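Local coordinates for protein 4'-phospho-dehydrooxetanocin synthase (Bacillus megaterium, PDB 5UL3) that catalyses the oxidative ring contraction of dAMP to an oxetane aldehyde in oxetanocin A biosynthesis, using cobalamin, S-adenosylmethionine and a [4Fe-4S] cluster, at residues 116-128 and 178-192. Numbering follows the deposited sequence.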
ATOM      1  N   GLU A 116       5.209   7.540  34.545  1.00 28.70           N
ATOM      2  CA  GLU A 116       5.654   8.770  33.898  1.00 30.17           C
ATOM      3  C   GLU A 116       6.121   8.429  32.484  1.00 29.81           C
ATOM      4  O   GLU A 116       7.311   8.360  32.178  1.00 29.84           O
ATOM      5  CB  GLU A 116       6.750   9.436  34.724  1.00 36.62           C
ATOM      6  CG  GLU A 116       6.252   9.900  36.094  1.00 39.62           C
ATOM      7  CD  GLU A 116       7.194  10.881  36.781  1.00 62.09           C
ATOM      8  OE1 GLU A 116       6.698  11.770  37.511  1.00 68.01           O
ATOM      9  OE2 GLU A 116       8.424  10.766  36.592  1.00 53.64           O
ATOM     10  N   LEU A 117       5.136   8.179  31.622  1.00 28.96           N
ATOM     11  CA  LEU A 117       5.429   7.746  30.259  1.00 26.68           C
ATOM     12  C   LEU A 117       6.013   8.898  29.442  1.00 28.18           C
ATOM     13  O   LEU A 117       5.535  10.038  29.533  1.00 28.54           O
ATOM     14  CB  LEU A 117       4.159   7.217  29.582  1.00 26.40           C
ATOM     15  CG  LEU A 117       3.470   6.013  30.227  1.00 30.30           C
ATOM     16  CD1 LEU A 117       2.325   5.543  29.335  1.00 33.52           C
ATOM     17  CD2 LEU A 117       4.464   4.893  30.432  1.00 29.42           C
ATOM     18  N   PRO A 118       7.025   8.637  28.617  1.00 24.74           N
ATOM     19  CA  PRO A 118       7.473   9.653  27.664  1.00 27.49           C
ATOM     20  C   PRO A 118       6.412   9.866  26.601  1.00 26.02           C
ATOM     21  O   PRO A 118       5.480   9.073  26.443  1.00 25.51           O
ATOM     22  CB  PRO A 118       8.751   9.060  27.064  1.00 28.17           C
ATOM     23  CG  PRO A 118       8.558   7.590  27.183  1.00 30.93           C
ATOM     24  CD  PRO A 118       7.730   7.352  28.437  1.00 26.70           C
ATOM     25  N   THR A 119       6.544  10.975  25.894  1.00 26.43           N
ATOM     26  CA  THR A 119       5.640  11.314  24.808  1.00 27.47           C
ATOM     27  C   THR A 119       6.365  11.125  23.483  1.00 23.69           C
ATOM     28  O   THR A 119       7.512  11.559  23.328  1.00 26.13           O
ATOM     29  CB  THR A 119       5.126  12.748  24.939  1.00 29.12           C
ATOM     30  OG1 THR A 119       4.247  12.814  26.067  1.00 32.35           O
ATOM     31  CG2 THR A 119       4.355  13.163  23.679  1.00 36.06           C
ATOM     32  N   VAL A 120       5.690  10.466  22.543  1.00 25.51           N
ATOM     33  CA  VAL A 120       6.200  10.223  21.201  1.00 23.70           C
ATOM     34  C   VAL A 120       5.205  10.822  20.225  1.00 19.67           C
ATOM     35  O   VAL A 120       4.020  10.483  20.271  1.00 24.01           O
ATOM     36  CB  VAL A 120       6.360   8.713  20.936  1.00 24.95           C
ATOM     37  CG1 VAL A 120       6.813   8.464  19.511  1.00 24.84           C
ATOM     38  CG2 VAL A 120       7.330   8.083  21.952  1.00 22.55           C
ATOM     39  N   THR A 121       5.675  11.702  19.341  1.00 24.02           N
ATOM     40  CA  THR A 121       4.842  12.226  18.259  1.00 24.43           C
ATOM     41  C   THR A 121       5.327  11.628  16.943  1.00 21.61           C
ATOM     42  O   THR A 121       6.521  11.690  16.634  1.00 25.07           O
ATOM     43  CB  THR A 121       4.883  13.758  18.195  1.00 26.42           C
ATOM     44  OG1 THR A 121       4.337  14.287  19.405  1.00 26.01           O
ATOM     45  CG2 THR A 121       4.003  14.270  17.046  1.00 26.30           C
ATOM     46  N   LEU A 122       4.404  11.008  16.207  1.00 21.26           N
ATOM     47  CA  LEU A 122       4.686  10.387  14.916  1.00 24.73           C
ATOM     48  C   LEU A 122       3.915  11.156  13.861  1.00 22.83           C
ATOM     49  O   LEU A 122       2.708  11.368  14.019  1.00 25.65           O
ATOM     50  CB  LEU A 122       4.253   8.924  14.893  1.00 25.78           C
ATOM     51  CG  LEU A 122       4.942   8.052  15.942  1.00 21.88           C
ATOM     52  CD1 LEU A 122       4.334   6.662  15.945  1.00 25.03           C
ATOM     53  CD2 LEU A 122       6.455   7.996  15.676  1.00 22.45           C
ATOM     54  N   VAL A 123       4.602  11.539  12.790  1.00 26.23           N
ATOM     55  CA  VAL A 123       4.052  12.398  11.743  1.00 27.29           C
ATOM     56  C   VAL A 123       4.113  11.648  10.416  1.00 25.10           C
ATOM     57  O   VAL A 123       5.204  11.269   9.965  1.00 24.97           O
ATOM     58  CB  VAL A 123       4.830  13.718  11.643  1.00 25.16           C
ATOM     59  CG1 VAL A 123       4.139  14.673  10.647  1.00 29.96           C
ATOM     60  CG2 VAL A 123       4.963  14.371  13.021  1.00 26.97           C
ATOM     61  N   ASN A 124       2.953  11.429   9.797  1.00 25.19           N
ATOM     62  CA  ASN A 124       2.904  10.885   8.441  1.00 23.95           C
ATOM     63  C   ASN A 124       2.944  12.039   7.442  1.00 25.48           C
ATOM     64  O   ASN A 124       2.052  12.892   7.460  1.00 25.97           O
ATOM     65  CB  ASN A 124       1.635  10.063   8.210  1.00 25.56           C
ATOM     66  CG  ASN A 124       1.580   9.494   6.792  1.00 31.42           C
ATOM     67  OD1 ASN A 124       2.598   9.044   6.277  1.00 29.63           O
ATOM     68  ND2 ASN A 124       0.411   9.546   6.155  1.00 29.80           N
ATOM     69  N   LEU A 125       3.960  12.066   6.578  1.00 26.21           N
ATOM     70  CA  LEU A 125       4.023  13.117   5.569  1.00 30.80           C
ATOM     71  C   LEU A 125       3.131  12.778   4.380  1.00 36.26           C
ATOM     72  O   LEU A 125       2.772  11.622   4.145  1.00 29.22           O
ATOM     73  CB  LEU A 125       5.462  13.347   5.091  1.00 26.76           C
ATOM     74  CG  LEU A 125       6.519  13.517   6.177  1.00 30.52           C
ATOM     75  CD1 LEU A 125       7.848  13.967   5.582  1.00 29.97           C
ATOM     76  CD2 LEU A 125       6.047  14.461   7.276  1.00 33.22           C
ATOM     77  N   CYS A 126       2.767  13.816   3.624  1.00 29.19           N
ATOM     78  CA  CYS A 126       1.916  13.654   2.452  1.00 31.18           C
ATOM     79  C   CYS A 126       2.064  14.891   1.581  1.00 32.07           C
ATOM     80  O   CYS A 126       1.985  16.014   2.088  1.00 33.65           O
ATOM     81  CB  CYS A 126       0.441  13.473   2.837  1.00 30.83           C
ATOM     82  SG  CYS A 126      -0.665  13.083   1.407  1.00 36.82           S
ATOM     83  N   VAL A 127       2.289  14.682   0.287  1.00 33.10           N
ATOM     84  CA  VAL A 127       2.166  15.749  -0.703  1.00 33.59           C
ATOM     85  C   VAL A 127       0.713  15.703  -1.162  1.00 39.23           C
ATOM     86  O   VAL A 127       0.346  14.886  -2.006  1.00 41.81           O
ATOM     87  CB  VAL A 127       3.150  15.568  -1.859  1.00 38.77           C
ATOM     88  CG1 VAL A 127       3.056  16.737  -2.838  1.00 39.96           C
ATOM     89  CG2 VAL A 127       4.571  15.428  -1.333  1.00 40.28           C
ATOM     90  N   ILE A 128      -0.135  16.542  -0.560  1.00 36.39           N
ATOM     91  CA  ILE A 128      -1.572  16.379  -0.768  1.00 45.80           C
ATOM     92  C   ILE A 128      -1.991  16.708  -2.195  1.00 51.85           C
ATOM     93  O   ILE A 128      -3.072  16.283  -2.625  1.00 49.10           O
ATOM     94  CB  ILE A 128      -2.393  17.220   0.229  1.00 45.68           C
ATOM     95  CG1 ILE A 128      -1.874  18.655   0.296  1.00 51.57           C
ATOM     96  CG2 ILE A 128      -2.400  16.564   1.606  1.00 44.62           C
ATOM     97  CD1 ILE A 128      -2.622  19.500   1.307  1.00 54.73           C
ATOM     98  N   PRO A 178       7.026  16.700  22.808  1.00 26.01           N
ATOM     99  CA  PRO A 178       7.354  15.267  22.788  1.00 27.97           C
ATOM    100  C   PRO A 178       8.801  15.016  23.181  1.00 27.71           C
ATOM    101  O   PRO A 178       9.680  15.862  23.018  1.00 29.48           O
ATOM    102  CB  PRO A 178       7.108  14.876  21.325  1.00 27.13           C
ATOM    103  CG  PRO A 178       7.357  16.144  20.559  1.00 28.00           C
ATOM    104  CD  PRO A 178       6.862  17.259  21.456  1.00 26.07           C
ATOM    105  N   ASP A 179       9.047  13.804  23.687  1.00 25.42           N
ATOM    106  CA  ASP A 179      10.412  13.360  23.938  1.00 29.13           C
ATOM    107  C   ASP A 179      11.059  12.719  22.725  1.00 26.69           C
ATOM    108  O   ASP A 179      12.287  12.733  22.608  1.00 24.98           O
ATOM    109  CB  ASP A 179      10.420  12.367  25.097  1.00 24.25           C
ATOM    110  CG  ASP A 179       9.784  12.946  26.328  1.00 35.19           C
ATOM    111  OD1 ASP A 179      10.185  14.064  26.705  1.00 39.84           O
ATOM    112  OD2 ASP A 179       8.838  12.344  26.863  1.00 30.67           O
ATOM    113  N   ILE A 180      10.259  12.145  21.832  1.00 26.78           N
ATOM    114  CA  ILE A 180      10.740  11.551  20.588  1.00 24.46           C
ATOM    115  C   ILE A 180       9.830  12.045  19.481  1.00 20.18           C
ATOM    116  O   ILE A 180       8.604  12.010  19.632  1.00 26.94           O
ATOM    117  CB  ILE A 180      10.723  10.010  20.631  1.00 23.69           C
ATOM    118  CG1 ILE A 180      11.646   9.486  21.744  1.00 24.31           C
ATOM    119  CG2 ILE A 180      11.212   9.435  19.272  1.00 26.66           C
ATOM    120  CD1 ILE A 180      11.401   8.015  22.088  1.00 26.74           C
ATOM    121  N   ILE A 181      10.415  12.507  18.374  1.00 22.09           N
ATOM    122  CA  ILE A 181       9.644  12.906  17.209  1.00 23.35           C
ATOM    123  C   ILE A 181      10.041  11.981  16.072  1.00 22.39           C
ATOM    124  O   ILE A 181      11.234  11.787  15.822  1.00 26.49           O
ATOM    125  CB  ILE A 181       9.892  14.376  16.819  1.00 24.58           C
ATOM    126  CG1 ILE A 181       9.451  15.307  17.961  1.00 24.19           C
ATOM    127  CG2 ILE A 181       9.140  14.719  15.533  1.00 26.98           C
ATOM    128  CD1 ILE A 181       9.914  16.741  17.770  1.00 28.63           C
ATOM    129  N   GLY A 182       9.057  11.411  15.399  1.00 25.48           N
ATOM    130  CA  GLY A 182       9.323  10.547  14.258  1.00 28.56           C
ATOM    131  C   GLY A 182       8.564  10.996  13.032  1.00 22.67           C
ATOM    132  O   GLY A 182       7.371  11.297  13.104  1.00 26.37           O
ATOM    133  N   LEU A 183       9.260  11.012  11.893  1.00 26.66           N
ATOM    134  CA  LEU A 183       8.641  11.279  10.602  1.00 25.51           C
ATOM    135  C   LEU A 183       8.680  10.021   9.743  1.00 22.93           C
ATOM    136  O   LEU A 183       9.730   9.383   9.620  1.00 24.48           O
ATOM    137  CB  LEU A 183       9.352  12.411   9.851  1.00 27.14           C
ATOM    138  CG  LEU A 183       9.722  13.692  10.596  1.00 26.13           C
ATOM    139  CD1 LEU A 183      10.329  14.693   9.585  1.00 29.20           C
ATOM    140  CD2 LEU A 183       8.487  14.279  11.308  1.00 25.39           C
ATOM    141  N   SER A 184       7.546   9.691   9.133  1.00 26.62           N
ATOM    142  CA  SER A 184       7.490   8.649   8.109  1.00 25.01           C
ATOM    143  C   SER A 184       7.701   9.311   6.745  1.00 25.72           C
ATOM    144  O   SER A 184       6.899  10.161   6.336  1.00 27.69           O
ATOM    145  CB  SER A 184       6.145   7.922   8.175  1.00 28.97           C
ATOM    146  OG  SER A 184       6.144   6.752   7.367  1.00 25.27           O
ATOM    147  N   VAL A 185       8.774   8.933   6.053  1.00 24.58           N
ATOM    148  CA  VAL A 185       9.246   9.626   4.855  1.00 26.22           C
ATOM    149  C   VAL A 185       9.143   8.649   3.687  1.00 26.98           C
ATOM    150  O   VAL A 185       9.889   7.664   3.627  1.00 29.65           O
ATOM    151  CB  VAL A 185      10.686  10.137   5.007  1.00 29.87           C
ATOM    152  CG1 VAL A 185      11.127  10.860   3.731  1.00 31.20           C
ATOM    153  CG2 VAL A 185      10.810  11.055   6.219  1.00 33.52           C
ATOM    154  N   ASN A 186       8.229   8.920   2.769  1.00 29.46           N
ATOM    155  CA  ASN A 186       7.909   8.043   1.658  1.00 29.56           C
ATOM    156  C   ASN A 186       8.393   8.656   0.349  1.00 34.87           C
ATOM    157  O   ASN A 186       8.903   9.779   0.324  1.00 31.55           O
ATOM    158  CB  ASN A 186       6.405   7.784   1.620  1.00 26.52           C
ATOM    159  CG  ASN A 186       6.091   6.359   1.283  1.00 37.17           C
ATOM    160  OD1 ASN A 186       6.799   5.735   0.493  1.00 32.93           O
ATOM    161  ND2 ASN A 186       5.059   5.813   1.908  1.00 41.98           N
ATOM    162  N   PHE A 187       8.238   7.887  -0.740  1.00 27.25           N
ATOM    163  CA  PHE A 187       8.578   8.356  -2.083  1.00 28.72           C
ATOM    164  C   PHE A 187       8.059   9.764  -2.332  1.00 27.88           C
ATOM    165  O   PHE A 187       6.888  10.063  -2.077  1.00 32.47           O
ATOM    166  CB  PHE A 187       7.990   7.417  -3.141  1.00 32.35           C
ATOM    167  CG  PHE A 187       8.610   6.050  -3.156  1.00 30.04           C
ATOM    168  CD1 PHE A 187       9.842   5.844  -3.765  1.00 37.41           C
ATOM    169  CD2 PHE A 187       7.965   4.970  -2.574  1.00 37.34           C
ATOM    170  CE1 PHE A 187      10.425   4.589  -3.783  1.00 37.82           C
ATOM    171  CE2 PHE A 187       8.549   3.697  -2.600  1.00 31.96           C
ATOM    172  CZ  PHE A 187       9.775   3.517  -3.208  1.00 35.95           C
ATOM    173  N   GLY A 188       8.934  10.617  -2.859  1.00 33.06           N
ATOM    174  CA  GLY A 188       8.560  11.964  -3.244  1.00 33.51           C
ATOM    175  C   GLY A 188       8.500  12.962  -2.113  1.00 37.70           C
ATOM    176  O   GLY A 188       8.116  14.117  -2.348  1.00 36.68           O
ATOM    177  N   GLN A 189       8.859  12.564  -0.894  1.00 36.24           N
ATOM    178  CA  GLN A 189       8.688  13.414   0.275  1.00 33.73           C
ATOM    179  C   GLN A 189      10.002  13.962   0.819  1.00 31.22           C
ATOM    180  O   GLN A 189      10.012  14.491   1.935  1.00 34.57           O
ATOM    181  CB  GLN A 189       7.951  12.639   1.376  1.00 31.78           C
ATOM    182  CG  GLN A 189       6.516  12.291   1.009  1.00 30.16           C
ATOM    183  CD  GLN A 189       5.854  11.356   2.003  1.00 34.32           C
ATOM    184  OE1 GLN A 189       6.473  10.912   2.974  1.00 32.61           O
ATOM    185  NE2 GLN A 189       4.583  11.061   1.769  1.00 33.71           N
ATOM    186  N   LYS A 190      11.111  13.836   0.079  1.00 31.36           N
ATOM    187  CA  LYS A 190      12.388  14.354   0.569  1.00 39.48           C
ATOM    188  C   LYS A 190      12.302  15.838   0.910  1.00 41.35           C
ATOM    189  O   LYS A 190      12.717  16.261   1.996  1.00 35.66           O
ATOM    190  CB  LYS A 190      13.496  14.148  -0.460  1.00 45.31           C
ATOM    191  CG  LYS A 190      14.754  14.943  -0.082  1.00 50.85           C
ATOM    192  CD  LYS A 190      15.705  15.163  -1.239  1.00 60.45           C
ATOM    193  CE  LYS A 190      16.867  16.066  -0.826  1.00 61.03           C
ATOM    194  NZ  LYS A 190      17.690  16.486  -1.999  1.00 65.03           N
ATOM    195  N   LYS A 191      11.802  16.650  -0.028  1.00 35.63           N
ATOM    196  CA  LYS A 191      11.747  18.097   0.178  1.00 34.47           C
ATOM    197  C   LYS A 191      10.872  18.459   1.378  1.00 31.67           C
ATOM    198  O   LYS A 191      11.257  19.288   2.211  1.00 33.77           O
ATOM    199  CB  LYS A 191      11.246  18.770  -1.107  1.00 43.93           C
ATOM    200  CG  LYS A 191      10.830  20.229  -0.968  1.00 55.71           C
ATOM    201  CD  LYS A 191      10.360  20.778  -2.312  1.00 59.74           C
ATOM    202  CE  LYS A 191       9.809  22.190  -2.184  1.00 74.63           C
ATOM    203  NZ  LYS A 191       9.327  22.719  -3.496  1.00 73.55           N
ATOM    204  N   LEU A 192       9.707  17.820   1.502  1.00 33.81           N
ATOM    205  CA  LEU A 192       8.843  18.017   2.663  1.00 34.98           C
ATOM    206  C   LEU A 192       9.538  17.607   3.961  1.00 32.55           C
ATOM    207  O   LEU A 192       9.471  18.316   4.976  1.00 31.87           O
ATOM    208  CB  LEU A 192       7.563  17.211   2.456  1.00 36.19           C
ATOM    209  CG  LEU A 192       6.329  17.395   3.304  1.00 42.89           C
ATOM    210  CD1 LEU A 192       5.935  18.859   3.312  1.00 44.46           C
ATOM    211  CD2 LEU A 192       5.245  16.570   2.656  1.00 34.20           C
TER
HETATM  212  O   HOH W   1       4.538   9.206   4.373  1.00 39.28           O
HETATM  213  O   HOH W   2       3.486   6.024   4.940  1.00 44.30           O
HETATM  214  O   HOH W   3       2.991  11.935  -0.504  1.00 35.46           O
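Thr121 and Val123 of strand 119-124 hydrogen-bond through both N and O to strand 180-184, pairing two parallel neighbours in the sheet of the cobalamin-binding Rossmann fold. Nearly straight bonds run from Gly182 N to Thr121 O (2.8 Å) and from Ser184 N to Val123 O (2.9 Å). On one face the branched Val123 and Leu183 lie side by side, CB to CD2 3.7 Å, beneath helices 166-176 and 190-205. On the other, Gly182, lacking a side chain, leaves room for Leu122 CD2, 4.1 Å from Gly182 CA. At the start of the pair, chi1 of -55° sets Asp179 CG beside its own backbone N, and Asp179 OD2 accepts Thr119 N at 2.8 Å on the anti side, 31° out of the carboxylate plane. At the C-terminal end of strand 180-184, Ser184 OG hydrogen-bonds cobalamin and Asn217 ND2; neighbouring Asn124 ND2 is held by Asp159. Beyond them, Leu125 CB packs against Leu192 CD2 at 4.0 Å. The long Gln189, at the helix N-cap position, lays its amide across Leu125 CB. Within the type II turn 186-189, Gln189 OE1 takes Asn186 N at 2.7 Å, the donor standing 55° above the carbonyl plane, while one water joins Gln189 NE2 to Val127 N.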